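Local structure of lectin-like protein (Entamoeba histolytica HM-1:IMSS-A, 5ZBT) at residues Gln83-Ile88 against Arg223-His228; Gln163-Gly168 against Ile186-Ile191; Asp26-Arg31 against Leu227-Val232; Gln57-Gly62 against Ala212-Ser217; Thr103-Lys108 against Pro205-Ile210. The protein is of unknown function but carries a legume lectin-like domain, described here, resembling that of ERGIC-53, and is thought to bind mannose. All coordinates share one frame; numbering follows the deposited sequence.

Contact 1: residues Gln83-Ile88 against Arg223-His228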
# COMPACT_ATOMS: atom_id res chain seq x y z
N GLN A 83 -5.48 -6.87 3.69
CA GLN A 83 -4.92 -7.74 2.67
C GLN A 83 -5.06 -7.06 1.31
O GLN A 83 -6.17 -6.85 0.83
CB GLN A 83 -5.62 -9.10 2.64
CG GLN A 83 -5.37 -9.97 3.86
CD GLN A 83 -6.29 -11.16 3.90
OE1 GLN A 83 -6.84 -11.54 2.88
NE2 GLN A 83 -6.48 -11.73 5.07
N LEU A 84 -3.94 -6.71 0.71
CA LEU A 84 -3.92 -6.02 -0.57
C LEU A 84 -3.35 -6.98 -1.61
O LEU A 84 -2.15 -7.28 -1.58
CB LEU A 84 -3.10 -4.74 -0.49
CG LEU A 84 -3.15 -3.89 -1.76
CD1 LEU A 84 -4.52 -3.23 -1.87
CD2 LEU A 84 -2.08 -2.86 -1.73
N LYS A 85 -4.19 -7.46 -2.51
CA LYS A 85 -3.76 -8.41 -3.51
C LYS A 85 -3.26 -7.67 -4.75
O LYS A 85 -3.97 -6.83 -5.32
CB LYS A 85 -4.89 -9.37 -3.85
CG LYS A 85 -4.47 -10.54 -4.72
CD LYS A 85 -5.56 -11.58 -4.81
CE LYS A 85 -5.21 -12.60 -5.86
NZ LYS A 85 -6.03 -13.83 -5.74
N LEU A 86 -2.05 -8.00 -5.18
CA LEU A 86 -1.30 -7.29 -6.20
C LEU A 86 -1.47 -7.92 -7.58
O LEU A 86 -1.55 -9.15 -7.71
CB LEU A 86 0.19 -7.28 -5.86
CG LEU A 86 0.80 -6.22 -4.94
CD1 LEU A 86 -0.14 -5.84 -3.85
CD2 LEU A 86 2.07 -6.78 -4.36
N ASN A 87 -1.48 -7.08 -8.61
CA ASN A 87 -1.44 -7.51 -10.02
C ASN A 87 -0.51 -6.53 -10.74
O ASN A 87 -0.96 -5.50 -11.26
CB ASN A 87 -2.85 -7.52 -10.61
CG ASN A 87 -2.90 -8.12 -12.01
OD1 ASN A 87 -1.89 -8.53 -12.58
ND2 ASN A 87 -4.10 -8.17 -12.58
N ILE A 88 0.79 -6.83 -10.75
CA ILE A 88 1.81 -5.92 -11.27
C ILE A 88 2.38 -6.50 -12.56
O ILE A 88 2.79 -7.66 -12.60
CB ILE A 88 2.93 -5.68 -10.23
CG1 ILE A 88 2.36 -5.05 -8.95
CG2 ILE A 88 4.01 -4.76 -10.78
CD1 ILE A 88 3.35 -5.09 -7.79
N ARG A 223 -1.14 -2.43 -10.41
CA ARG A 223 -2.59 -2.63 -10.36
C ARG A 223 -2.89 -3.49 -9.15
O ARG A 223 -2.03 -4.21 -8.64
CB ARG A 223 -3.11 -3.25 -11.68
CG ARG A 223 -2.30 -2.74 -12.89
CD ARG A 223 -2.44 -3.45 -14.15
NE ARG A 223 -2.29 -4.89 -14.00
CZ ARG A 223 -2.80 -5.72 -14.89
NH1 ARG A 223 -3.44 -5.21 -15.93
NH2 ARG A 223 -2.68 -7.03 -14.75
N VAL A 224 -4.13 -3.37 -8.67
CA VAL A 224 -4.54 -3.99 -7.41
C VAL A 224 -5.80 -4.82 -7.68
O VAL A 224 -6.78 -4.32 -8.23
CB VAL A 224 -4.79 -2.91 -6.34
CG1 VAL A 224 -5.59 -3.47 -5.19
CG2 VAL A 224 -3.46 -2.38 -5.85
N GLN A 225 -5.74 -6.10 -7.30
CA GLN A 225 -6.88 -6.99 -7.52
C GLN A 225 -7.98 -6.78 -6.50
O GLN A 225 -9.17 -6.83 -6.85
CB GLN A 225 -6.43 -8.44 -7.48
CG GLN A 225 -5.70 -8.87 -8.70
CD GLN A 225 -6.33 -10.09 -9.32
OE1 GLN A 225 -6.13 -11.21 -8.84
NE2 GLN A 225 -7.11 -9.88 -10.39
N SER A 226 -7.62 -6.59 -5.23
CA SER A 226 -8.61 -6.50 -4.17
C SER A 226 -7.95 -5.98 -2.91
O SER A 226 -6.73 -6.06 -2.73
CB SER A 226 -9.27 -7.85 -3.87
OG SER A 226 -8.28 -8.78 -3.48
N LEU A 227 -8.79 -5.45 -2.02
CA LEU A 227 -8.38 -5.02 -0.70
C LEU A 227 -9.44 -5.49 0.28
O LEU A 227 -10.62 -5.15 0.13
CB LEU A 227 -8.20 -3.50 -0.66
CG LEU A 227 -7.89 -2.89 0.71
CD1 LEU A 227 -6.52 -3.35 1.25
CD2 LEU A 227 -7.94 -1.39 0.59
N HIS A 228 -9.03 -6.31 1.25
CA HIS A 228 -9.92 -6.80 2.29
C HIS A 228 -9.47 -6.23 3.61
O HIS A 228 -8.28 -6.29 3.95
CB HIS A 228 -9.92 -8.33 2.42
CG HIS A 228 -10.47 -9.05 1.23
ND1 HIS A 228 -9.78 -9.16 0.04
CD2 HIS A 228 -11.62 -9.76 1.06
CE1 HIS A 228 -10.50 -9.86 -0.83
NE2 HIS A 228 -11.61 -10.23 -0.23
O HOH W 1 -7.15 -8.87 -1.16
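Q83 and H228 form an antiparallel hydrogen-bonded pair, each N reaching the other's O at 2.9 Å, and L84 with L227 is the non-hydrogen-bonded pair beside it. Then the register slips: K85 N bonds to S226 O while Q225 N gives to K85 O at 2.8 Å, so Q225 and S226 share one partner, a beta bulge.

Among polar side chains, R223 bends at chi3 (-49°) and turns its guanidinium edge to N87. NE gives to N87 O at 3.1 Å, from above the carbonyl plane; the NH2 bond to OD1 is doubtful, because ND2 comes just as near. A water donates to Q83 O and also bonds to S226 OG and to H228 ND1 at the ring edge.

The apolar contact is L84 CD1, 3.5 Å from V224 CG1 and 3.7 Å from L227 CD1. L84 also packs on M98 and V100 of strand 97-103 in the facing sheet; within their own sheet, the two strands are flanked by 170-176 and 56-59.

Contact 2: residues Gln163-Gly168 against Ile186-Ile191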
# COMPACT_ATOMS: atom_id res chain seq x y z
N GLN A 163 6.07 -9.68 -7.71
CA GLN A 163 5.24 -9.52 -8.90
C GLN A 163 5.27 -10.73 -9.82
O GLN A 163 4.37 -10.87 -10.66
CB GLN A 163 5.60 -8.26 -9.71
CG GLN A 163 6.83 -8.34 -10.56
CD GLN A 163 6.60 -8.97 -11.92
OE1 GLN A 163 7.37 -9.83 -12.33
NE2 GLN A 163 5.53 -8.56 -12.61
N LYS A 164 6.27 -11.61 -9.68
CA LYS A 164 6.38 -12.83 -10.48
C LYS A 164 5.38 -13.90 -10.07
O LYS A 164 5.28 -14.92 -10.76
CB LYS A 164 7.80 -13.40 -10.39
CG LYS A 164 8.81 -12.69 -11.29
CD LYS A 164 10.23 -12.88 -10.76
CE LYS A 164 11.29 -12.54 -11.81
NZ LYS A 164 11.29 -11.10 -12.22
N ASP A 165 4.67 -13.72 -8.96
CA ASP A 165 3.57 -14.62 -8.58
C ASP A 165 2.39 -14.36 -9.51
O ASP A 165 1.71 -13.33 -9.39
CB ASP A 165 3.20 -14.39 -7.11
CG ASP A 165 2.08 -15.30 -6.61
OD1 ASP A 165 1.45 -16.03 -7.40
OD2 ASP A 165 1.83 -15.30 -5.39
N LYS A 166 2.12 -15.30 -10.42
CA LYS A 166 1.07 -15.11 -11.42
C LYS A 166 -0.33 -15.04 -10.82
O LYS A 166 -1.24 -14.50 -11.46
CB LYS A 166 1.14 -16.22 -12.46
CG LYS A 166 2.41 -16.20 -13.28
CD LYS A 166 3.22 -17.48 -13.11
CE LYS A 166 4.00 -17.78 -14.39
NZ LYS A 166 4.55 -16.54 -15.02
N ASP A 167 -0.52 -15.57 -9.61
CA ASP A 167 -1.82 -15.48 -8.95
C ASP A 167 -2.01 -14.19 -8.16
O ASP A 167 -3.11 -13.96 -7.65
CB ASP A 167 -2.01 -16.66 -8.00
CG ASP A 167 -1.84 -17.96 -8.68
OD1 ASP A 167 -2.59 -18.23 -9.64
OD2 ASP A 167 -0.93 -18.71 -8.28
N GLY A 168 -0.98 -13.36 -8.03
CA GLY A 168 -1.13 -12.14 -7.27
C GLY A 168 -0.69 -12.26 -5.83
O GLY A 168 -1.38 -12.87 -5.00
N ILE A 186 3.96 -10.91 3.65
CA ILE A 186 3.55 -10.94 2.26
C ILE A 186 3.40 -12.39 1.82
O ILE A 186 4.28 -13.22 2.08
CB ILE A 186 4.49 -10.15 1.33
CG1 ILE A 186 3.86 -10.05 -0.06
CG2 ILE A 186 5.86 -10.79 1.24
CD1 ILE A 186 4.21 -8.78 -0.81
N MET A 187 2.26 -12.70 1.20
CA MET A 187 1.96 -14.04 0.72
C MET A 187 2.38 -14.12 -0.75
O MET A 187 1.79 -13.47 -1.61
CB MET A 187 0.47 -14.37 0.88
CG MET A 187 0.15 -15.87 0.70
SD MET A 187 0.30 -16.47 -1.02
CE MET A 187 -0.84 -15.37 -1.85
N VAL A 188 3.39 -14.95 -1.02
CA VAL A 188 3.91 -15.12 -2.37
C VAL A 188 3.95 -16.61 -2.68
O VAL A 188 4.53 -17.38 -1.91
CB VAL A 188 5.32 -14.51 -2.53
CG1 VAL A 188 5.82 -14.69 -3.95
CG2 VAL A 188 5.31 -13.04 -2.13
N ASN A 189 3.33 -17.01 -3.79
CA ASN A 189 3.34 -18.40 -4.24
C ASN A 189 2.92 -19.36 -3.12
O ASN A 189 3.63 -20.31 -2.78
CB ASN A 189 4.71 -18.77 -4.80
CG ASN A 189 4.97 -18.10 -6.12
OD1 ASN A 189 4.10 -18.07 -6.99
ND2 ASN A 189 6.17 -17.55 -6.29
N HIS A 190 1.76 -19.08 -2.53
CA HIS A 190 1.08 -19.88 -1.52
C HIS A 190 1.79 -19.93 -0.17
O HIS A 190 1.38 -20.72 0.70
CB HIS A 190 0.83 -21.31 -2.02
CG HIS A 190 0.00 -21.36 -3.26
ND1 HIS A 190 -1.37 -21.21 -3.25
CD2 HIS A 190 0.35 -21.54 -4.56
CE1 HIS A 190 -1.83 -21.29 -4.48
NE2 HIS A 190 -0.81 -21.49 -5.30
N ILE A 191 2.80 -19.10 0.06
CA ILE A 191 3.60 -19.16 1.28
C ILE A 191 3.55 -17.80 1.97
O ILE A 191 3.86 -16.78 1.35
CB ILE A 191 5.05 -19.56 1.00
CG1 ILE A 191 5.10 -20.86 0.20
CG2 ILE A 191 5.85 -19.69 2.30
CD1 ILE A 191 6.53 -21.28 -0.14
O HOH W 2 0.21 -17.65 -4.34
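D165 and N189 are joined by a clear hydrogen bond: N189 N gives to D165 OD2 at 2.8 Å, almost straight at 172°, and meets the oxygen from well above the carboxylate plane. With CG anti to the backbone N (chi1 -179°), the D165 carboxylate swings across to the tip of the neighbouring turn. The same OD2 takes a second donor, a water at 3.0 Å, which in turn accepts from H190 N and sits over the centre of one face of the H190 imidazole. D165 CB rests against V188 CG1 at 4.1 Å, and the methyl of M187, its chain bent twice, ends near G168 O.

The receiving backbone is the type I' turn V188-I191, with N189 and H190 both at positive phi, closing a tight hairpin between strands 181-188 and 191-198 at the margin of one sheet of the lectin sandwich.

Farther out, D165 is fixed by its own loop. Its OD1 accepts from D167 N at 3.0 Å, an Asx turn, inside the type I turn that brings G168 N to D165 O. That turn carries D167 toward the hairpin, leaving its OD2 4.1 Å from H190 NE2, where a charged imidazole would be drawn to it. Beyond G168 the chain enters strand 170-176, whose V170 is hydrogen-bonded through its backbone to M187.

Contact 3: residues Asp26-Arg31 against Leu227-Val232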
# COMPACT_ATOMS: atom_id res chain seq x y z
N ASP A 26 -18.18 -1.17 6.48
CA ASP A 26 -16.83 -1.32 5.94
C ASP A 26 -16.59 -0.26 4.87
O ASP A 26 -17.17 -0.32 3.78
CB ASP A 26 -16.66 -2.73 5.37
CG ASP A 26 -15.26 -3.03 4.85
OD1 ASP A 26 -14.45 -2.09 4.70
OD2 ASP A 26 -14.98 -4.22 4.59
N VAL A 27 -15.72 0.71 5.16
CA VAL A 27 -15.45 1.79 4.23
C VAL A 27 -14.06 1.67 3.62
O VAL A 27 -13.50 2.67 3.16
CB VAL A 27 -15.64 3.17 4.89
CG1 VAL A 27 -17.07 3.33 5.40
CG2 VAL A 27 -14.63 3.34 6.01
N LEU A 28 -13.49 0.47 3.62
CA LEU A 28 -12.15 0.23 3.09
C LEU A 28 -12.12 -0.81 1.99
O LEU A 28 -11.37 -0.67 1.03
CB LEU A 28 -11.20 -0.22 4.23
CG LEU A 28 -11.08 0.68 5.46
CD1 LEU A 28 -10.08 0.11 6.48
CD2 LEU A 28 -10.68 2.10 5.05
N SER A 29 -12.90 -1.88 2.12
CA SER A 29 -12.72 -3.06 1.29
C SER A 29 -13.25 -2.84 -0.11
O SER A 29 -14.26 -2.16 -0.31
CB SER A 29 -13.42 -4.26 1.90
OG SER A 29 -12.82 -4.62 3.12
N PHE A 30 -12.55 -3.40 -1.09
CA PHE A 30 -13.16 -3.77 -2.36
C PHE A 30 -12.68 -5.16 -2.73
O PHE A 30 -11.47 -5.41 -2.82
CB PHE A 30 -12.88 -2.76 -3.48
CG PHE A 30 -11.44 -2.34 -3.61
CD1 PHE A 30 -10.94 -1.28 -2.87
CD2 PHE A 30 -10.62 -2.94 -4.55
CE1 PHE A 30 -9.62 -0.86 -3.02
CE2 PHE A 30 -9.30 -2.54 -4.72
CZ PHE A 30 -8.80 -1.50 -3.95
N ARG A 31 -13.62 -6.06 -2.91
CA ARG A 31 -13.36 -7.48 -3.11
C ARG A 31 -13.68 -7.87 -4.55
O ARG A 31 -14.27 -7.10 -5.31
CB ARG A 31 -14.19 -8.31 -2.12
CG ARG A 31 -13.89 -7.95 -0.66
CD ARG A 31 -14.79 -8.69 0.32
NE ARG A 31 -15.04 -7.88 1.51
CZ ARG A 31 -15.99 -6.95 1.59
NH1 ARG A 31 -16.14 -6.25 2.71
NH2 ARG A 31 -16.79 -6.72 0.56
N LEU A 227 -8.79 -5.45 -2.02
CA LEU A 227 -8.38 -5.02 -0.70
C LEU A 227 -9.44 -5.49 0.28
O LEU A 227 -10.62 -5.15 0.13
CB LEU A 227 -8.20 -3.50 -0.66
CG LEU A 227 -7.89 -2.89 0.71
CD1 LEU A 227 -6.52 -3.35 1.25
CD2 LEU A 227 -7.94 -1.39 0.59
N HIS A 228 -9.03 -6.31 1.25
CA HIS A 228 -9.92 -6.80 2.29
C HIS A 228 -9.47 -6.23 3.61
O HIS A 228 -8.28 -6.29 3.95
CB HIS A 228 -9.92 -8.33 2.42
CG HIS A 228 -10.47 -9.05 1.23
ND1 HIS A 228 -9.78 -9.16 0.04
CD2 HIS A 228 -11.62 -9.76 1.06
CE1 HIS A 228 -10.50 -9.86 -0.83
NE2 HIS A 228 -11.61 -10.23 -0.23
N TYR A 229 -10.41 -5.68 4.36
CA TYR A 229 -10.22 -5.33 5.76
C TYR A 229 -10.92 -6.39 6.60
O TYR A 229 -12.08 -6.73 6.34
CB TYR A 229 -10.78 -3.94 6.04
CG TYR A 229 -11.20 -3.72 7.47
CD1 TYR A 229 -10.29 -3.90 8.50
CD2 TYR A 229 -12.50 -3.34 7.79
CE1 TYR A 229 -10.67 -3.71 9.82
CE2 TYR A 229 -12.88 -3.15 9.11
CZ TYR A 229 -11.95 -3.34 10.13
OH TYR A 229 -12.29 -3.16 11.46
N TYR A 230 -10.21 -6.96 7.57
CA TYR A 230 -10.76 -7.92 8.50
C TYR A 230 -10.50 -7.45 9.92
O TYR A 230 -9.39 -7.01 10.24
CB TYR A 230 -10.18 -9.32 8.32
CG TYR A 230 -10.58 -9.98 7.03
CD1 TYR A 230 -11.90 -10.35 6.79
CD2 TYR A 230 -9.64 -10.24 6.04
CE1 TYR A 230 -12.27 -10.95 5.60
CE2 TYR A 230 -10.00 -10.84 4.83
CZ TYR A 230 -11.31 -11.19 4.62
OH TYR A 230 -11.67 -11.79 3.43
N GLU A 231 -11.52 -7.52 10.76
CA GLU A 231 -11.30 -7.35 12.18
C GLU A 231 -10.62 -8.60 12.74
O GLU A 231 -11.04 -9.72 12.45
CB GLU A 231 -12.63 -7.09 12.88
CG GLU A 231 -12.53 -7.10 14.40
CD GLU A 231 -13.67 -6.35 15.07
OE1 GLU A 231 -14.51 -5.78 14.34
OE2 GLU A 231 -13.70 -6.31 16.32
N VAL A 232 -9.54 -8.41 13.49
CA VAL A 232 -8.86 -9.53 14.13
C VAL A 232 -9.59 -9.86 15.42
O VAL A 232 -9.86 -8.97 16.24
CB VAL A 232 -7.39 -9.19 14.40
CG1 VAL A 232 -6.71 -10.32 15.17
CG2 VAL A 232 -6.66 -8.90 13.08
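R31 lies over H228 where the N-terminal loop, shaped by an Asx turn at D26, meets strand 220-231 in a single antiparallel bridge, F30 with L227. Following R31 outward, CB is 3.7 Å from H228 NE2. CG comes down over one face of the imidazole, 3.3 Å from NE2, and CD continues across the ring to within 3.4 Å of CD2. At chi3 the chain bends, and the guanidinium plane stands steeply to the ring, with H228 CD2 near its edge. The group then doubles back toward its own loop: S29 CB lies against one of its faces, and NH1 ends in a salt bridge to D26 OD2 at 3.0 Å.

S29 works on both segments. Its OG donates to D26 OD2, on the syn lone pair, and accepts from Y229 N at 2.9 Å, so the hydroxyl relays the carboxylate's hold to the strand. In the bridge itself, L227 N gives to F30 O at 2.8 Å, nearly straight, while the return bond from F30 N is weak and bent. L227 CB sits over the F30 ring in a CH-pi contact, and L28 CD1 leans on Y229, whose side chain also touches F80 and L82 of strand 80-90. D26 OD1 takes two backbone donors, L28 N at 2.9 Å and S29 N at 3.0 Å, both from the same face of the carboxylate.

Contact 4: residues Gln57-Gly62 against Ala212-Ser217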
# COMPACT_ATOMS: atom_id res chain seq x y z
N GLN A 57 -6.46 -0.28 -11.75
CA GLN A 57 -5.17 0.19 -12.24
C GLN A 57 -4.74 1.38 -11.42
O GLN A 57 -5.50 2.35 -11.28
CB GLN A 57 -5.24 0.57 -13.72
CG GLN A 57 -3.98 1.23 -14.25
CD GLN A 57 -4.17 1.84 -15.65
OE1 GLN A 57 -4.26 1.10 -16.65
NE2 GLN A 57 -4.28 3.16 -15.73
N ILE A 58 -3.55 1.30 -10.83
CA ILE A 58 -2.95 2.45 -10.16
C ILE A 58 -2.11 3.27 -11.13
O ILE A 58 -2.32 4.48 -11.26
CB ILE A 58 -2.14 1.98 -8.92
CG1 ILE A 58 -2.96 0.98 -8.11
CG2 ILE A 58 -1.77 3.17 -7.99
CD1 ILE A 58 -4.20 1.63 -7.49
N THR A 59 -1.16 2.64 -11.83
CA THR A 59 -0.45 3.26 -12.95
C THR A 59 -0.54 2.39 -14.20
O THR A 59 -0.44 1.16 -14.12
CB THR A 59 1.06 3.50 -12.67
OG1 THR A 59 1.71 2.26 -12.33
CG2 THR A 59 1.28 4.53 -11.59
N PRO A 60 -0.70 3.01 -15.37
CA PRO A 60 -0.46 2.30 -16.63
C PRO A 60 1.03 2.37 -16.98
O PRO A 60 1.81 3.02 -16.28
CB PRO A 60 -1.30 3.09 -17.64
CG PRO A 60 -1.17 4.49 -17.15
CD PRO A 60 -1.14 4.40 -15.61
N ASN A 61 1.40 1.69 -18.07
CA ASN A 61 2.75 1.84 -18.62
C ASN A 61 3.09 3.31 -18.85
O ASN A 61 2.22 4.13 -19.18
CB ASN A 61 2.88 1.08 -19.94
CG ASN A 61 2.90 -0.43 -19.76
OD1 ASN A 61 3.40 -0.95 -18.76
ND2 ASN A 61 2.37 -1.14 -20.74
N GLY A 62 4.37 3.66 -18.68
CA GLY A 62 4.82 5.03 -18.87
C GLY A 62 5.77 5.52 -17.78
O GLY A 62 5.40 5.54 -16.60
N ALA A 212 1.45 4.63 -6.17
CA ALA A 212 2.51 3.93 -6.87
C ALA A 212 3.17 4.88 -7.84
O ALA A 212 2.57 5.85 -8.31
CB ALA A 212 1.98 2.69 -7.62
N THR A 213 4.43 4.59 -8.15
CA THR A 213 5.15 5.28 -9.20
C THR A 213 5.83 4.24 -10.07
O THR A 213 6.26 3.20 -9.58
CB THR A 213 6.18 6.26 -8.62
OG1 THR A 213 6.84 6.95 -9.68
CG2 THR A 213 7.24 5.52 -7.78
N ASN A 214 5.90 4.50 -11.38
CA ASN A 214 6.69 3.60 -12.22
C ASN A 214 8.18 3.92 -12.20
O ASN A 214 8.98 3.13 -12.72
CB ASN A 214 6.20 3.63 -13.68
CG ASN A 214 4.76 3.12 -13.84
OD1 ASN A 214 4.07 3.52 -14.79
ND2 ASN A 214 4.30 2.29 -12.90
N GLY A 215 8.58 5.05 -11.62
CA GLY A 215 10.00 5.37 -11.61
C GLY A 215 10.58 5.43 -13.01
O GLY A 215 9.98 6.00 -13.93
N GLY A 216 11.75 4.81 -13.18
CA GLY A 216 12.47 4.87 -14.44
C GLY A 216 12.01 3.91 -15.53
O GLY A 216 12.59 3.91 -16.62
N SER A 217 10.99 3.11 -15.27
CA SER A 217 10.57 2.06 -16.19
C SER A 217 9.38 2.52 -17.02
O SER A 217 8.53 3.29 -16.55
CB SER A 217 10.22 0.78 -15.43
OG SER A 217 9.55 -0.13 -16.28
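I58 sits just where its chain turns a corner from one sheet toward the other, and its side chain splits accordingly. CG2, anti to the backbone N, meets A212 CB at 3.8 Å; the CG1 branch leads away, toward V224 in the strand alongside. One residue on, T59 lays CG2 3.8 Å from A212 O, while its OG1 accepts a hydrogen bond from Y222 N. The buried side chain of N214 comes at T59 from the opposite direction and wedges its amide among T59 OG1 and the carbonyls of P60 and G62, with CB 3.6 Å from G62 O.

N214 itself begins a type II' turn in which S217 N bonds to N214 O at 3.2 Å. Just before it, T213 OG1 takes G215 N, an ST turn. Strands 56-59 and 220-231 belong to one sheet, 66-71 and 207-213 to the other, so two chain passages change layer side by side here, at one end of the legume lectin-type beta sandwich.

Contact 5: residues Thr103-Lys108 against Pro205-Ile210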
# COMPACT_ATOMS: atom_id res chain seq x y z
N THR A 103 -2.50 7.48 7.40
CA THR A 103 -2.08 8.85 7.69
C THR A 103 -3.18 9.66 8.35
O THR A 103 -4.38 9.37 8.22
CB THR A 103 -1.61 9.59 6.43
OG1 THR A 103 -2.61 9.51 5.39
CG2 THR A 103 -0.28 9.01 5.95
N GLU A 104 -2.73 10.71 9.05
CA GLU A 104 -3.62 11.63 9.74
C GLU A 104 -4.48 12.44 8.76
O GLU A 104 -5.61 12.81 9.10
CB GLU A 104 -2.79 12.56 10.63
CG GLU A 104 -3.57 13.68 11.31
CD GLU A 104 -2.67 14.61 12.12
OE1 GLU A 104 -2.65 14.48 13.37
OE2 GLU A 104 -1.98 15.46 11.50
N GLU A 105 -3.97 12.72 7.55
CA GLU A 105 -4.71 13.42 6.51
C GLU A 105 -4.58 12.68 5.19
O GLU A 105 -3.71 11.81 5.03
CB GLU A 105 -4.21 14.87 6.36
CG GLU A 105 -4.33 15.70 7.63
CD GLU A 105 -5.78 15.95 8.06
OE1 GLU A 105 -6.70 15.67 7.25
OE2 GLU A 105 -5.99 16.43 9.20
N LYS A 106 -5.45 13.02 4.24
CA LYS A 106 -5.39 12.38 2.93
C LYS A 106 -4.06 12.70 2.26
O LYS A 106 -3.47 13.77 2.47
CB LYS A 106 -6.54 12.84 2.04
CG LYS A 106 -7.92 12.43 2.50
CD LYS A 106 -8.95 13.37 1.87
CE LYS A 106 -10.35 13.04 2.30
NZ LYS A 106 -11.19 12.94 1.09
N LEU A 107 -3.59 11.78 1.43
CA LEU A 107 -2.32 11.98 0.75
C LEU A 107 -2.39 13.15 -0.22
O LEU A 107 -3.40 13.35 -0.90
CB LEU A 107 -1.91 10.73 -0.02
CG LEU A 107 -1.64 9.47 0.79
CD1 LEU A 107 -1.57 8.26 -0.17
CD2 LEU A 107 -0.36 9.64 1.61
N LYS A 108 -1.30 13.90 -0.29
CA LYS A 108 -1.00 14.80 -1.39
C LYS A 108 -0.01 14.14 -2.34
O LYS A 108 0.69 13.18 -1.98
CB LYS A 108 -0.44 16.14 -0.86
CG LYS A 108 -1.35 16.88 0.14
N PRO A 205 -6.52 7.19 14.54
CA PRO A 205 -7.45 7.15 13.39
C PRO A 205 -6.77 7.62 12.10
O PRO A 205 -5.95 8.54 12.11
CB PRO A 205 -8.57 8.10 13.82
CG PRO A 205 -8.57 8.03 15.33
CD PRO A 205 -7.15 7.77 15.75
N PHE A 206 -7.10 6.97 10.98
CA PHE A 206 -6.34 7.22 9.76
C PHE A 206 -7.22 7.14 8.51
O PHE A 206 -8.28 6.51 8.49
CB PHE A 206 -5.16 6.23 9.62
CG PHE A 206 -5.59 4.78 9.50
CD1 PHE A 206 -5.66 3.97 10.64
CD2 PHE A 206 -5.90 4.23 8.28
CE1 PHE A 206 -6.04 2.63 10.54
CE2 PHE A 206 -6.28 2.89 8.18
CZ PHE A 206 -6.35 2.09 9.31
N TYR A 207 -6.74 7.79 7.46
CA TYR A 207 -7.19 7.52 6.11
C TYR A 207 -6.29 6.48 5.46
O TYR A 207 -5.06 6.55 5.58
CB TYR A 207 -7.16 8.78 5.25
CG TYR A 207 -8.02 9.94 5.72
CD1 TYR A 207 -9.33 10.09 5.26
CD2 TYR A 207 -7.49 10.93 6.54
CE1 TYR A 207 -10.11 11.17 5.64
CE2 TYR A 207 -8.26 12.00 6.93
CZ TYR A 207 -9.57 12.12 6.47
OH TYR A 207 -10.33 13.20 6.85
N LEU A 208 -6.89 5.53 4.75
CA LEU A 208 -6.14 4.51 4.05
C LEU A 208 -5.86 4.98 2.63
O LEU A 208 -6.79 5.31 1.88
CB LEU A 208 -6.90 3.18 4.03
CG LEU A 208 -6.11 2.06 3.36
CD1 LEU A 208 -4.84 1.75 4.16
CD2 LEU A 208 -6.96 0.82 3.22
N GLY A 209 -4.59 5.03 2.25
CA GLY A 209 -4.20 5.42 0.91
C GLY A 209 -3.43 4.32 0.20
O GLY A 209 -2.79 3.47 0.83
N ILE A 210 -3.51 4.33 -1.13
CA ILE A 210 -2.68 3.49 -1.98
C ILE A 210 -2.06 4.39 -3.03
O ILE A 210 -2.72 5.31 -3.54
CB ILE A 210 -3.49 2.34 -2.64
CG1 ILE A 210 -4.15 1.48 -1.57
CG2 ILE A 210 -2.60 1.46 -3.55
CD1 ILE A 210 -5.20 0.54 -2.10
O HOH W 3 -3.53 7.71 3.50
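K106 lies flat across Y207: its CG is centred over one face of the phenol ring, 4.0 Å from the centroid and 13° off the normal, a CH-pi contact. The lysine chain runs obliquely on over the ring, CE coming to 3.8 Å from Y207 CE1, before its amine makes a salt bridge with D44. A different approach is made by E104, whose O lies in the ring plane at the edge, 3.5 Å from CE2. E105 sends its carboxylate alongside the tyrosine, pointing the same way. The ring is thus gripped by three consecutive residues as they leave the strand.

Y207 is also where that strand is paired: it forms an antiparallel hydrogen-bonded pair with T103, Y207 N giving to T103 O at 2.9 Å and T103 N returning a longer bond to Y207 O. This joins strands 97-103 and 207-213 in one sheet of the lectin sandwich, L208 pointing inward to L82 of the other. T103 OG1, between the backbone N and carbonyl carbon (chi1 53°), donates to E105 O at 2.6 Å and so curls the loop back. A water gives one hydrogen to this OG1 and one to Y207 O, each at 2.8 Å, bridging the segments. Farther along, L107 reaches in over G209, where the lack of a side chain lets CD1 come to 4.0 Å from CA; its other neighbours include W101 and A115.

From the N terminus, contact 3 comes first and closes the widest loop, tying the opening loop to the last strand, 220-231. Inside it lies contact 4, linking the corner at I58, in strand 56-59, to the end of strand 207-213. Contact 1 starts later but reaches past contact 4, so the two cross; it ends on the strand that contact 3 uses, sharing L227 and H228. Contact 5 nests within all three and lies in the sheet facing that of contact 1; L208 touches L227, and I210 touches L84, through the sandwich core. Contact 2 is innermost, a local closure at the far side of the contact 1 sheet, where D167 O and G168 O abut K85.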